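Local atomic coordinates of CrmK (Actinoalloteichus sp. WH1-2216-6, PDB entry 5I1V), a protein that acts as an oxidase with covalently bound FAD and is involved in recycling shunt products during caerulomycin biosynthesis. Residues G105-Y108 / R109-K113; A282-P285 / V286-D290; S462-W466 / H467-Y471; G139-S142 / R143-L147; V7-K10 / P11-R15. All coordinates share one frame; numbering follows the deposited sequence.

How the interactions relate
From the N terminus, the contacts come in the order 5, 1, 4, 2, 3. Each is local, joining residues a few positions apart, and none nests in or crosses another. Interaction 5 carries the chain from strand 7-9, at the edge of its sheet within this chain, to helix 15-19. Interaction 1 is a run of turns inside helix 104-115, and interaction 4 forms the short helix 142-145; both belong to the FAD-binding part. Interaction 2 closes the turn after strand 277-285 of the large antiparallel sheet and touches interaction 4, where Pro285 packs on Leu144 and Gln283 on Pro140. Interaction 3 starts helix 466-471 near the C terminus. Interactions 1 and 5 also meet the second subunit: Arg15 reaches Lys113 O of the other copy.

Interaction 1 (G105-Y108 / R109-K113); sequences GQIY and RVLYK
Leu111 N donates to Ile107 O over 2.9 Å, and at 173° the bond is almost straight. The same oxygen is brushed by the leucine side chain, whose CG comes to 3.4 Å from Ile107 O. CG reaches it because it stands anti to the carbonyl carbon (chi1 -71°), lying back toward the preceding turn. There the two side chains run side by side, pointing the same way, and Ile107 CG2 meets Leu111 CD1 at 4.0 Å. This pair packs against strand 95-99, Ile107 on Val98 and Leu111 on Phe96. The backbone bond is one of the i to i+4 bonds of helix 104-115, in the FAD-binding part. Tyr112 N to Tyr108 O at 2.9 Å and Val110 N to Gln106 O at 3.0 Å are further bonds of the series, and Val110 CG2 leans on that Gln106 oxygen from 3.3 Å. Gly105 O accepts from Arg109 N at 3.2 Å, and the arginine chain, bent at chi3, then folds back so that one face of its guanidinium lies over this oxygen, off centre. Glycine offers no side chain beside that group. Tyr108 leaves the helix away from residues 109-113; its OH bonds to Gly122 O, and the side chain lies about 5 Å from that of His132, a residue that binds FAD.

Interaction 2 (A282-P285 / V286-D290); sequences AQIP and VDVPD
Pro285 and Val288 form the two ends of a type I beta turn that takes the chain out of strand 277-285, a member of the large antiparallel sheet, and on toward helix 291-303. The turn is closed by Val288 N donating to Pro285 O, a weak bond at 3.3 Å though a fairly straight one at 167°. Side-chain contacts add to the bond. Val288 aims its side chain back at the strand and splits it between two neighbours. One branch, CG2, comes to 3.9 Å from Pro285 CD, approaching the proline ring at a slant. The other branch, CG1, stands anti to the backbone N (chi1 164°), the position that brings it to CD1 at the end of Ile284, 4.1 Å away, where the two side chains cross at about a right angle. Val286, at the second position of the turn, directs its side chain away from the strand residues and packs on Ser222 and His224 of strand 222-231, next to this strand in the sheet. Pro285 itself rests on Phe223 of that strand. Asp287, third in the turn, has its CG in the crowded position between backbone N and carbonyl carbon, which carries OD1 back to lie 3.2 Å from Pro285 CB.

Interaction 3 (S462-W466 / H467-Y471); sequences SGVPW and HTIYY
His467 sits between Pro465 and Trp466. Pro465 CB lies over one face of the imidazole, 3.8 Å from its centroid in a CH-pi contact. On the tryptophan, His467 CB sits almost squarely over the six-membered ring, 3.7 Å from the centroid, while the imidazole turns its edge to the five-membered ring in an edge-to-face pair with planes at 84°. Trp466 CG lies between its own backbone N and carbonyl carbon (chi1 64°), folding the indole back against His467 in the first turn. At its rim, Trp466 CE3 touches Tyr470 CD2 at 4.0 Å. Ahead of the proline, Val464 CG1 is a small bump set against two residues, Thr468 CB at 3.8 Å and Ile469 CG1 at 3.9 Å. Trp466 O accepts from Tyr470 N to hold this first turn. Helix 466-471 is bonded through the Ile469 backbone to Ala445, just past strand 442-444, and His467 stacks on Tyr475 where helix 475-485 begins.

Interaction 4 (G139-S142 / R143-L147); sequences GPLS and RLLGL
Ser142 OG donates to Gly146 O at 2.8 Å, reaching across the turn of helix its own residue begins. The same hydroxyl accepts from Gly139 N at 3.0 Å, so it ties the chain before the helix to the chain after it. Its place between the two follows from chi1 of -69°, with OG beside the backbone N and anti to the carbonyl carbon. An alanine here is likely to leave Gly139 N and Gly146 O without their shared hydroxyl. Backbone bonds set these groups in place: Gly146 N reaches Ser142 O at 2.8 Å, and Leu141 O takes Leu145 N, also at 2.8 Å, with a weak second bond from Leu144 N. Alongside, Leu141 CD1 and Leu145 CD1 meet at 4.0 Å. Farther out, two waters bridge Pro140 O to the helix start, one accepting from Arg143 N, the other only weakly from Leu144 N, while the Arg143 guanidinium bonds to Tyr380 O. A type I turn, Gly139 to Ser142, thus runs into a short helix ended by a positive-phi glycine, directly after the FAD-binding Tyr138.

Interaction 5 (V7-K10 / P11-R15); sequences VTVK and PDDHR
Val9 and Arg15 cross at about a right angle, and the arginine can be followed outward along the valine. Arg15 CB lies 4.0 Å from Val9 CG1. The chain then runs extended until it bends at chi3 (-73°), which swings the guanidinium back over the strand side so that Val9 CG2 sits over one face, toward the rim. There NE donates to Asp13 OD1 at 3.0 Å, and NH2 to Asp13 OD2 at 2.9 Å, a side-on salt bridge in which both oxygens lie close to the guanidinium plane. The two nitrogens stand out of the carboxylate plane, however, so the groups are twisted against each other. At the remaining tip, NH1 comes to 3.7 Å from Val7 CG1 and bonds to Lys113 O of the second subunit. Asp13 OD1 is gripped twice, for Arg15 N also reaches it, at 2.7 Å, on the anti lone pair. With an asparagine in its place, the charge facing the guanidinium would be lost, and the arginine would probably be held less firmly against Val7 and Val9. Asp13 CB packs on Val9 CG1 at 3.8 Å. Its backbone N closes a type I turn onto Lys10 O at 2.9 Å, and a water links Lys10 N to Asp12 OD1. The strand thus passes through a beta turn into an Asx turn, in which Asp13 OD1 takes Arg15 N as a capping bond, before helix 15-19.

Interaction 1 (G105-Y108 / R109-K113)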
loop_
_atom_site.group_PDB
_atom_site.type_symbol
_atom_site.label_atom_id
_atom_site.label_comp_id
_atom_site.label_asym_id
_atom_site.label_seq_id
_atom_site.Cartn_x
_atom_site.Cartn_y
_atom_site.Cartn_z
ATOM N N GLY A 105 4.345 -7.560 -1.261
ATOM C CA GLY A 105 4.083 -6.558 -2.325
ATOM C C GLY A 105 5.367 -6.029 -2.939
ATOM O O GLY A 105 5.495 -5.808 -4.183
ATOM N N GLN A 106 6.303 -5.804 -2.038
ATOM C CA GLN A 106 7.605 -5.294 -2.316
ATOM C C GLN A 106 8.417 -6.303 -3.091
ATOM O O GLN A 106 9.092 -5.968 -4.057
ATOM C CB GLN A 106 8.290 -5.018 -0.972
ATOM C CG GLN A 106 9.772 -4.747 -1.019
ATOM C CD GLN A 106 10.450 -4.931 0.341
ATOM O OE1 GLN A 106 9.789 -5.079 1.406
ATOM N NE2 GLN A 106 11.779 -4.914 0.318
ATOM N N ILE A 107 8.391 -7.541 -2.611
ATOM C CA ILE A 107 9.066 -8.639 -3.242
ATOM C C ILE A 107 8.575 -8.738 -4.709
ATOM O O ILE A 107 9.392 -8.833 -5.654
ATOM C CB ILE A 107 8.785 -9.982 -2.478
ATOM C CG1 ILE A 107 9.460 -10.017 -1.108
ATOM C CG2 ILE A 107 9.327 -11.158 -3.244
ATOM C CD1 ILE A 107 8.946 -11.110 -0.190
ATOM N N TYR A 108 7.263 -8.689 -4.925
ATOM C CA TYR A 108 6.768 -8.881 -6.271
ATOM C C TYR A 108 7.275 -7.776 -7.189
ATOM O O TYR A 108 7.649 -8.042 -8.341
ATOM C CB TYR A 108 5.262 -8.888 -6.342
ATOM C CG TYR A 108 4.573 -10.063 -5.695
ATOM C CD1 TYR A 108 5.213 -11.285 -5.528
ATOM C CD2 TYR A 108 3.240 -9.950 -5.278
ATOM C CE1 TYR A 108 4.554 -12.353 -4.934
ATOM C CE2 TYR A 108 2.572 -11.022 -4.698
ATOM C CZ TYR A 108 3.245 -12.217 -4.528
ATOM O OH TYR A 108 2.610 -13.288 -3.954
ATOM N N ARG A 109 7.276 -6.546 -6.688
ATOM C CA ARG A 109 7.670 -5.410 -7.487
ATOM C C ARG A 109 9.127 -5.508 -7.844
ATOM O O ARG A 109 9.476 -5.258 -8.976
ATOM C CB ARG A 109 7.431 -4.087 -6.755
ATOM C CG ARG A 109 6.005 -3.600 -6.860
ATOM C CD ARG A 109 5.988 -2.123 -6.518
ATOM N NE ARG A 109 5.828 -1.991 -5.097
ATOM C CZ ARG A 109 4.671 -1.714 -4.499
ATOM N NH1 ARG A 109 3.557 -1.499 -5.207
ATOM N NH2 ARG A 109 4.634 -1.637 -3.172
ATOM N N VAL A 110 9.973 -5.890 -6.895
ATOM C CA VAL A 110 11.398 -6.036 -7.171
ATOM C C VAL A 110 11.701 -7.151 -8.191
ATOM O O VAL A 110 12.470 -6.966 -9.141
ATOM C CB VAL A 110 12.187 -6.292 -5.876
ATOM C CG1 VAL A 110 13.648 -6.590 -6.185
ATOM C CG2 VAL A 110 12.103 -5.051 -4.975
ATOM N N LEU A 111 11.162 -8.333 -7.941
ATOM C CA LEU A 111 11.365 -9.490 -8.794
ATOM C C LEU A 111 10.879 -9.228 -10.200
ATOM O O LEU A 111 11.593 -9.520 -11.161
ATOM C CB LEU A 111 10.661 -10.726 -8.261
ATOM C CG LEU A 111 11.278 -11.312 -7.008
ATOM C CD1 LEU A 111 10.655 -12.679 -6.689
ATOM C CD2 LEU A 111 12.791 -11.398 -7.076
ATOM N N TYR A 112 9.709 -8.630 -10.328
ATOM C CA TYR A 112 9.111 -8.478 -11.590
ATOM C C TYR A 112 9.763 -7.372 -12.405
ATOM O O TYR A 112 10.139 -7.602 -13.529
ATOM C CB TYR A 112 7.580 -8.248 -11.481
ATOM C CG TYR A 112 7.007 -8.336 -12.865
ATOM C CD1 TYR A 112 6.895 -9.551 -13.510
ATOM C CD2 TYR A 112 6.715 -7.176 -13.590
ATOM C CE1 TYR A 112 6.418 -9.634 -14.817
ATOM C CE2 TYR A 112 6.242 -7.246 -14.889
ATOM C CZ TYR A 112 6.078 -8.452 -15.506
ATOM O OH TYR A 112 5.611 -8.443 -16.815
ATOM N N LYS A 113 9.941 -6.185 -11.853
ATOM C CA LYS A 113 10.470 -5.097 -12.668
ATOM C C LYS A 113 11.943 -5.367 -13.025
ATOM O O LYS A 113 12.377 -5.117 -14.137
ATOM C CB LYS A 113 10.304 -3.755 -11.992
ATOM C CG LYS A 113 8.842 -3.351 -11.812
ATOM C CD LYS A 113 8.708 -1.924 -11.346
ATOM C CE LYS A 113 7.300 -1.634 -10.890
ATOM N NZ LYS A 113 7.139 -0.160 -10.722
#

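Interaction 2 (A282-P285 / V286-D290)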
loop_
_atom_site.group_PDB
_atom_site.type_symbol
_atom_site.label_atom_id
_atom_site.label_comp_id
_atom_site.label_asym_id
_atom_site.label_seq_id
_atom_site.Cartn_x
_atom_site.Cartn_y
_atom_site.Cartn_z
ATOM N N ALA A 282 -12.512 -12.661 -11.146
ATOM C CA ALA A 282 -11.947 -13.744 -11.907
ATOM C C ALA A 282 -10.966 -13.218 -12.922
ATOM O O ALA A 282 -11.080 -12.054 -13.389
ATOM C CB ALA A 282 -13.031 -14.555 -12.572
ATOM N N GLN A 283 -9.967 -14.053 -13.220
ATOM C CA GLN A 283 -8.917 -13.694 -14.129
ATOM C C GLN A 283 -8.455 -14.913 -14.856
ATOM O O GLN A 283 -8.512 -15.993 -14.331
ATOM C CB GLN A 283 -7.723 -13.017 -13.388
ATOM C CG GLN A 283 -7.025 -13.919 -12.390
ATOM C CD GLN A 283 -5.938 -13.284 -11.532
ATOM O OE1 GLN A 283 -6.146 -12.316 -10.858
ATOM N NE2 GLN A 283 -4.773 -13.886 -11.532
ATOM N N ILE A 284 -7.993 -14.725 -16.083
ATOM C CA ILE A 284 -7.476 -15.792 -16.922
ATOM C C ILE A 284 -6.440 -15.182 -17.837
ATOM O O ILE A 284 -6.643 -14.104 -18.367
ATOM C CB ILE A 284 -8.588 -16.484 -17.744
ATOM C CG1 ILE A 284 -8.083 -17.773 -18.402
ATOM C CG2 ILE A 284 -9.230 -15.513 -18.714
ATOM C CD1 ILE A 284 -9.155 -18.598 -19.132
ATOM N N PRO A 285 -5.296 -15.839 -17.986
ATOM C CA PRO A 285 -4.333 -15.229 -18.894
ATOM C C PRO A 285 -4.841 -15.075 -20.338
ATOM O O PRO A 285 -5.583 -15.917 -20.843
ATOM C CB PRO A 285 -3.152 -16.197 -18.858
ATOM C CG PRO A 285 -3.320 -16.988 -17.590
ATOM C CD PRO A 285 -4.813 -17.098 -17.415
ATOM N N VAL A 286 -4.416 -14.004 -20.991
ATOM C CA VAL A 286 -4.881 -13.686 -22.337
ATOM C C VAL A 286 -4.378 -14.753 -23.324
ATOM O O VAL A 286 -5.031 -15.019 -24.331
ATOM C CB VAL A 286 -4.405 -12.264 -22.746
ATOM C CG1 VAL A 286 -4.549 -12.017 -24.242
ATOM C CG2 VAL A 286 -5.186 -11.215 -21.971
ATOM N N ASP A 287 -3.238 -15.372 -23.013
ATOM C CA ASP A 287 -2.613 -16.349 -23.899
ATOM C C ASP A 287 -3.133 -17.798 -23.769
ATOM O O ASP A 287 -2.614 -18.696 -24.415
ATOM C CB ASP A 287 -1.082 -16.310 -23.759
ATOM C CG ASP A 287 -0.569 -16.779 -22.379
ATOM O OD1 ASP A 287 -1.304 -16.738 -21.369
ATOM O OD2 ASP A 287 0.620 -17.176 -22.292
ATOM N N VAL A 288 -4.134 -18.027 -22.931
ATOM C CA VAL A 288 -4.774 -19.344 -22.852
ATOM C C VAL A 288 -5.607 -19.507 -24.124
ATOM O O VAL A 288 -6.222 -18.559 -24.561
ATOM C CB VAL A 288 -5.672 -19.477 -21.583
ATOM C CG1 VAL A 288 -6.643 -20.657 -21.683
ATOM C CG2 VAL A 288 -4.797 -19.654 -20.373
ATOM N N PRO A 289 -5.603 -20.696 -24.728
ATOM C CA PRO A 289 -6.526 -20.915 -25.847
ATOM C C PRO A 289 -7.992 -20.537 -25.561
ATOM O O PRO A 289 -8.598 -21.073 -24.631
ATOM C CB PRO A 289 -6.386 -22.420 -26.098
ATOM C CG PRO A 289 -4.974 -22.749 -25.679
ATOM C CD PRO A 289 -4.522 -21.701 -24.695
ATOM N N ASP A 290 -8.537 -19.619 -26.367
ATOM C CA ASP A 290 -9.929 -19.155 -26.281
ATOM C C ASP A 290 -10.268 -18.486 -24.935
ATOM O O ASP A 290 -11.392 -18.608 -24.423
ATOM C CB ASP A 290 -10.903 -20.309 -26.541
ATOM C CG ASP A 290 -10.604 -21.026 -27.850
ATOM O OD1 ASP A 290 -10.692 -20.379 -28.927
ATOM O OD2 ASP A 290 -10.254 -22.225 -27.787
#

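Interaction 3 (S462-W466 / H467-Y471)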
loop_
_atom_site.group_PDB
_atom_site.type_symbol
_atom_site.label_atom_id
_atom_site.label_comp_id
_atom_site.label_asym_id
_atom_site.label_seq_id
_atom_site.Cartn_x
_atom_site.Cartn_y
_atom_site.Cartn_z
ATOM N N SER A 462 -15.490 -32.046 18.016
ATOM C CA SER A 462 -15.284 -33.184 17.112
ATOM C C SER A 462 -14.378 -34.283 17.668
ATOM O O SER A 462 -14.285 -35.370 17.101
ATOM C CB SER A 462 -14.663 -32.684 15.805
ATOM O OG SER A 462 -13.261 -32.560 15.950
ATOM N N GLY A 463 -13.642 -33.981 18.722
ATOM C CA GLY A 463 -12.558 -34.853 19.174
ATOM C C GLY A 463 -11.299 -34.849 18.312
ATOM O O GLY A 463 -10.335 -35.539 18.624
ATOM N N VAL A 464 -11.272 -34.060 17.240
ATOM C CA VAL A 464 -10.081 -34.005 16.405
ATOM C C VAL A 464 -9.236 -32.796 16.871
ATOM O O VAL A 464 -9.757 -31.684 16.978
ATOM C CB VAL A 464 -10.447 -33.974 14.909
ATOM C CG1 VAL A 464 -9.224 -33.728 14.058
ATOM C CG2 VAL A 464 -11.066 -35.311 14.489
ATOM N N PRO A 465 -7.940 -33.018 17.177
ATOM C CA PRO A 465 -7.152 -31.932 17.756
ATOM C C PRO A 465 -6.819 -30.871 16.722
ATOM O O PRO A 465 -6.804 -31.168 15.543
ATOM C CB PRO A 465 -5.894 -32.631 18.280
ATOM C CG PRO A 465 -5.840 -33.940 17.626
ATOM C CD PRO A 465 -7.218 -34.298 17.203
ATOM N N TRP A 466 -6.580 -29.644 17.175
ATOM C CA TRP A 466 -6.183 -28.543 16.286
ATOM C C TRP A 466 -5.066 -28.989 15.346
ATOM O O TRP A 466 -5.125 -28.720 14.165
ATOM C CB TRP A 466 -5.767 -27.281 17.073
ATOM C CG TRP A 466 -4.531 -27.459 17.949
ATOM C CD1 TRP A 466 -4.505 -27.917 19.232
ATOM C CD2 TRP A 466 -3.174 -27.229 17.583
ATOM N NE1 TRP A 466 -3.226 -27.979 19.678
ATOM C CE2 TRP A 466 -2.381 -27.575 18.685
ATOM C CE3 TRP A 466 -2.547 -26.768 16.423
ATOM C CZ2 TRP A 466 -0.997 -27.461 18.683
ATOM C CZ3 TRP A 466 -1.151 -26.674 16.411
ATOM C CH2 TRP A 466 -0.399 -27.021 17.535
ATOM N N HIS A 467 -4.071 -29.695 15.840
ATOM C CA HIS A 467 -2.904 -29.959 14.978
ATOM C C HIS A 467 -3.152 -30.933 13.804
ATOM O O HIS A 467 -2.504 -30.871 12.770
ATOM C CB HIS A 467 -1.688 -30.376 15.794
ATOM C CG HIS A 467 -1.980 -31.411 16.826
ATOM N ND1 HIS A 467 -2.095 -32.746 16.518
ATOM C CD2 HIS A 467 -2.194 -31.310 18.162
ATOM C CE1 HIS A 467 -2.322 -33.428 17.627
ATOM N NE2 HIS A 467 -2.382 -32.579 18.636
ATOM N N THR A 468 -4.080 -31.856 13.972
ATOM C CA THR A 468 -4.522 -32.644 12.846
ATOM C C THR A 468 -5.205 -31.859 11.759
ATOM O O THR A 468 -4.983 -32.106 10.558
ATOM C CB THR A 468 -5.474 -33.719 13.359
ATOM O OG1 THR A 468 -4.727 -34.479 14.308
ATOM C CG2 THR A 468 -5.995 -34.558 12.205
ATOM N N ILE A 469 -6.044 -30.921 12.180
ATOM C CA ILE A 469 -6.769 -30.090 11.270
ATOM C C ILE A 469 -5.826 -29.219 10.417
ATOM O O ILE A 469 -6.097 -29.003 9.249
ATOM C CB ILE A 469 -7.772 -29.209 12.013
ATOM C CG1 ILE A 469 -8.865 -30.101 12.598
ATOM C CG2 ILE A 469 -8.396 -28.213 11.050
ATOM C CD1 ILE A 469 -9.638 -29.478 13.721
ATOM N N TYR A 470 -4.730 -28.732 11.017
ATOM C CA TYR A 470 -3.798 -27.837 10.292
ATOM C C TYR A 470 -2.687 -28.570 9.564
ATOM O O TYR A 470 -2.187 -28.096 8.541
ATOM C CB TYR A 470 -3.156 -26.833 11.272
ATOM C CG TYR A 470 -4.079 -25.761 11.721
ATOM C CD1 TYR A 470 -4.530 -24.816 10.823
ATOM C CD2 TYR A 470 -4.500 -25.662 13.060
ATOM C CE1 TYR A 470 -5.359 -23.806 11.219
ATOM C CE2 TYR A 470 -5.351 -24.663 13.464
ATOM C CZ TYR A 470 -5.764 -23.723 12.529
ATOM O OH TYR A 470 -6.622 -22.703 12.832
ATOM N N TYR A 471 -2.284 -29.737 10.080
ATOM C CA TYR A 471 -1.090 -30.400 9.561
ATOM C C TYR A 471 -1.343 -31.802 8.916
ATOM O O TYR A 471 -0.432 -32.460 8.412
ATOM C CB TYR A 471 -0.054 -30.479 10.678
ATOM C CG TYR A 471 0.501 -29.174 11.167
ATOM C CD1 TYR A 471 1.263 -28.379 10.333
ATOM C CD2 TYR A 471 0.298 -28.736 12.455
ATOM C CE1 TYR A 471 1.810 -27.179 10.771
ATOM C CE2 TYR A 471 0.812 -27.536 12.885
ATOM C CZ TYR A 471 1.603 -26.777 12.045
ATOM O OH TYR A 471 2.172 -25.575 12.423
#

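Interaction 4 (G139-S142 / R143-L147)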
loop_
_atom_site.group_PDB
_atom_site.type_symbol
_atom_site.label_atom_id
_atom_site.label_comp_id
_atom_site.label_asym_id
_atom_site.label_seq_id
_atom_site.Cartn_x
_atom_site.Cartn_y
_atom_site.Cartn_z
ATOM N N GLY A 139 -1.403 -18.094 -3.511
ATOM C CA GLY A 139 -2.180 -17.022 -4.057
ATOM C C GLY A 139 -2.674 -17.263 -5.466
ATOM O O GLY A 139 -2.789 -18.408 -5.902
ATOM N N PRO A 140 -3.063 -16.180 -6.151
ATOM C CA PRO A 140 -3.774 -16.322 -7.424
ATOM C C PRO A 140 -3.048 -17.095 -8.489
ATOM O O PRO A 140 -3.698 -17.677 -9.353
ATOM C CB PRO A 140 -4.028 -14.878 -7.859
ATOM C CG PRO A 140 -4.138 -14.133 -6.590
ATOM C CD PRO A 140 -3.171 -14.804 -5.632
ATOM N N LEU A 141 -1.726 -17.139 -8.463
ATOM C CA LEU A 141 -1.014 -17.918 -9.468
ATOM C C LEU A 141 -0.764 -19.372 -9.008
ATOM O O LEU A 141 -0.105 -20.120 -9.723
ATOM C CB LEU A 141 0.334 -17.265 -9.831
ATOM C CG LEU A 141 0.282 -15.850 -10.469
ATOM C CD1 LEU A 141 1.667 -15.291 -10.816
ATOM C CD2 LEU A 141 -0.550 -15.932 -11.742
ATOM N N SER A 142 -1.265 -19.784 -7.851
ATOM C CA SER A 142 -0.893 -21.135 -7.370
ATOM C C SER A 142 -1.442 -22.245 -8.297
ATOM O O SER A 142 -0.797 -23.258 -8.447
ATOM C CB SER A 142 -1.341 -21.362 -5.928
ATOM O OG SER A 142 -0.571 -20.548 -5.044
ATOM N N ARG A 143 -2.630 -22.071 -8.899
ATOM C CA ARG A 143 -3.078 -23.073 -9.902
ATOM C C ARG A 143 -2.100 -23.351 -11.032
ATOM O O ARG A 143 -1.967 -24.483 -11.478
ATOM C CB ARG A 143 -4.465 -22.714 -10.442
ATOM C CG ARG A 143 -5.455 -22.951 -9.359
ATOM C CD ARG A 143 -6.689 -22.126 -9.498
ATOM N NE ARG A 143 -7.445 -22.378 -10.722
ATOM C CZ ARG A 143 -8.409 -23.295 -10.857
ATOM N NH1 ARG A 143 -8.710 -24.140 -9.866
ATOM N NH2 ARG A 143 -9.059 -23.384 -12.016
ATOM N N LEU A 144 -1.397 -22.317 -11.451
ATOM C CA LEU A 144 -0.430 -22.401 -12.521
ATOM C C LEU A 144 0.959 -22.733 -12.014
ATOM O O LEU A 144 1.675 -23.448 -12.695
ATOM C CB LEU A 144 -0.376 -21.087 -13.307
ATOM C CG LEU A 144 -1.644 -20.860 -14.154
ATOM C CD1 LEU A 144 -1.749 -19.428 -14.667
ATOM C CD2 LEU A 144 -1.753 -21.850 -15.312
ATOM N N LEU A 145 1.333 -22.234 -10.836
ATOM C CA LEU A 145 2.744 -22.291 -10.361
ATOM C C LEU A 145 3.019 -23.078 -9.077
ATOM O O LEU A 145 4.185 -23.342 -8.745
ATOM C CB LEU A 145 3.260 -20.862 -10.139
ATOM C CG LEU A 145 3.293 -19.976 -11.391
ATOM C CD1 LEU A 145 3.892 -18.587 -11.101
ATOM C CD2 LEU A 145 4.061 -20.666 -12.508
ATOM N N GLY A 146 1.971 -23.429 -8.348
ATOM C CA GLY A 146 2.114 -24.074 -7.080
ATOM C C GLY A 146 2.144 -23.135 -5.874
ATOM O O GLY A 146 1.593 -22.022 -5.912
ATOM N N LEU A 147 2.814 -23.587 -4.816
ATOM C CA LEU A 147 2.940 -22.828 -3.579
ATOM C C LEU A 147 4.283 -22.166 -3.503
ATOM O O LEU A 147 5.242 -22.597 -4.156
ATOM C CB LEU A 147 2.767 -23.746 -2.384
ATOM C CG LEU A 147 1.462 -24.508 -2.377
ATOM C CD1 LEU A 147 1.382 -25.419 -1.169
ATOM C CD2 LEU A 147 0.254 -23.590 -2.363
HETATM O O HOH W 1 -4.592 -20.210 -8.140
HETATM O O HOH W 2 -3.289 -19.454 -11.402
#

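Interaction 5 (V7-K10 / P11-R15)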
loop_
_atom_site.group_PDB
_atom_site.type_symbol
_atom_site.label_atom_id
_atom_site.label_comp_id
_atom_site.label_asym_id
_atom_site.label_seq_id
_atom_site.Cartn_x
_atom_site.Cartn_y
_atom_site.Cartn_z
ATOM N N VAL A 7 18.470 -1.581 17.205
ATOM C CA VAL A 7 17.668 -0.658 18.039
ATOM C C VAL A 7 16.930 -1.361 19.156
ATOM O O VAL A 7 16.417 -2.454 18.967
ATOM C CB VAL A 7 16.704 0.139 17.142
ATOM C CG1 VAL A 7 15.904 1.071 18.001
ATOM C CG2 VAL A 7 17.528 0.942 16.137
ATOM N N THR A 8 16.899 -0.756 20.350
ATOM C CA THR A 8 16.139 -1.264 21.443
ATOM C C THR A 8 15.084 -0.223 21.768
ATOM O O THR A 8 15.397 0.941 21.949
ATOM C CB THR A 8 17.006 -1.561 22.678
ATOM O OG1 THR A 8 17.917 -2.620 22.369
ATOM C CG2 THR A 8 16.149 -1.990 23.850
ATOM N N VAL A 9 13.844 -0.637 21.802
ATOM C CA VAL A 9 12.738 0.258 22.096
ATOM C C VAL A 9 11.987 -0.176 23.360
ATOM O O VAL A 9 11.267 -1.184 23.342
ATOM C CB VAL A 9 11.777 0.345 20.898
ATOM C CG1 VAL A 9 10.603 1.250 21.219
ATOM C CG2 VAL A 9 12.507 0.855 19.649
ATOM N N LYS A 10 12.127 0.616 24.436
ATOM C CA LYS A 10 11.431 0.378 25.716
ATOM C C LYS A 10 10.256 1.324 25.790
ATOM O O LYS A 10 10.145 2.214 24.954
ATOM C CB LYS A 10 12.398 0.628 26.899
ATOM C CG LYS A 10 13.657 -0.251 26.810
ATOM C CD LYS A 10 14.296 -0.536 28.154
ATOM C CE LYS A 10 15.432 -1.537 28.023
ATOM N NZ LYS A 10 16.703 -0.806 27.730
ATOM N N PRO A 11 9.357 1.151 26.785
ATOM C CA PRO A 11 8.140 1.969 26.834
ATOM C C PRO A 11 8.354 3.469 26.936
ATOM O O PRO A 11 7.451 4.232 26.620
ATOM C CB PRO A 11 7.415 1.435 28.060
ATOM C CG PRO A 11 7.889 0.035 28.230
ATOM C CD PRO A 11 9.291 -0.000 27.701
ATOM N N ASP A 12 9.545 3.900 27.308
ATOM C CA ASP A 12 9.802 5.332 27.363
ATOM C C ASP A 12 10.074 5.949 25.984
ATOM O O ASP A 12 10.076 7.149 25.852
ATOM C CB ASP A 12 10.907 5.663 28.360
ATOM C CG ASP A 12 12.285 5.180 27.932
ATOM O OD1 ASP A 12 12.431 4.287 27.055
ATOM O OD2 ASP A 12 13.241 5.700 28.522
ATOM N N ASP A 13 10.249 5.117 24.957
ATOM C CA ASP A 13 10.465 5.581 23.597
ATOM C C ASP A 13 9.124 5.742 22.895
ATOM O O ASP A 13 8.201 4.903 23.005
ATOM C CB ASP A 13 11.384 4.582 22.887
ATOM C CG ASP A 13 11.828 5.056 21.526
ATOM O OD1 ASP A 13 10.974 5.327 20.652
ATOM O OD2 ASP A 13 13.037 5.153 21.327
ATOM N N HIS A 14 8.990 6.832 22.153
ATOM C CA HIS A 14 7.714 7.109 21.445
ATOM C C HIS A 14 7.337 6.033 20.467
ATOM O O HIS A 14 6.166 5.795 20.185
ATOM C CB HIS A 14 7.763 8.450 20.703
ATOM C CG HIS A 14 7.695 9.647 21.603
ATOM N ND1 HIS A 14 8.122 10.900 21.205
ATOM C CD2 HIS A 14 7.261 9.786 22.879
ATOM C CE1 HIS A 14 7.949 11.757 22.195
ATOM N NE2 HIS A 14 7.425 11.108 23.223
ATOM N N ARG A 15 8.339 5.326 19.982
ATOM C CA ARG A 15 8.077 4.240 19.042
ATOM C C ARG A 15 7.373 3.020 19.630
ATOM O O ARG A 15 6.805 2.204 18.885
ATOM C CB ARG A 15 9.410 3.780 18.427
ATOM C CG ARG A 15 9.967 4.736 17.422
ATOM C CD ARG A 15 11.332 4.289 16.995
ATOM N NE ARG A 15 12.306 4.507 18.037
ATOM C CZ ARG A 15 13.621 4.417 17.842
ATOM N NH1 ARG A 15 14.115 4.069 16.652
ATOM N NH2 ARG A 15 14.446 4.643 18.850
HETATM O O HOH W 3 13.963 2.761 24.640
#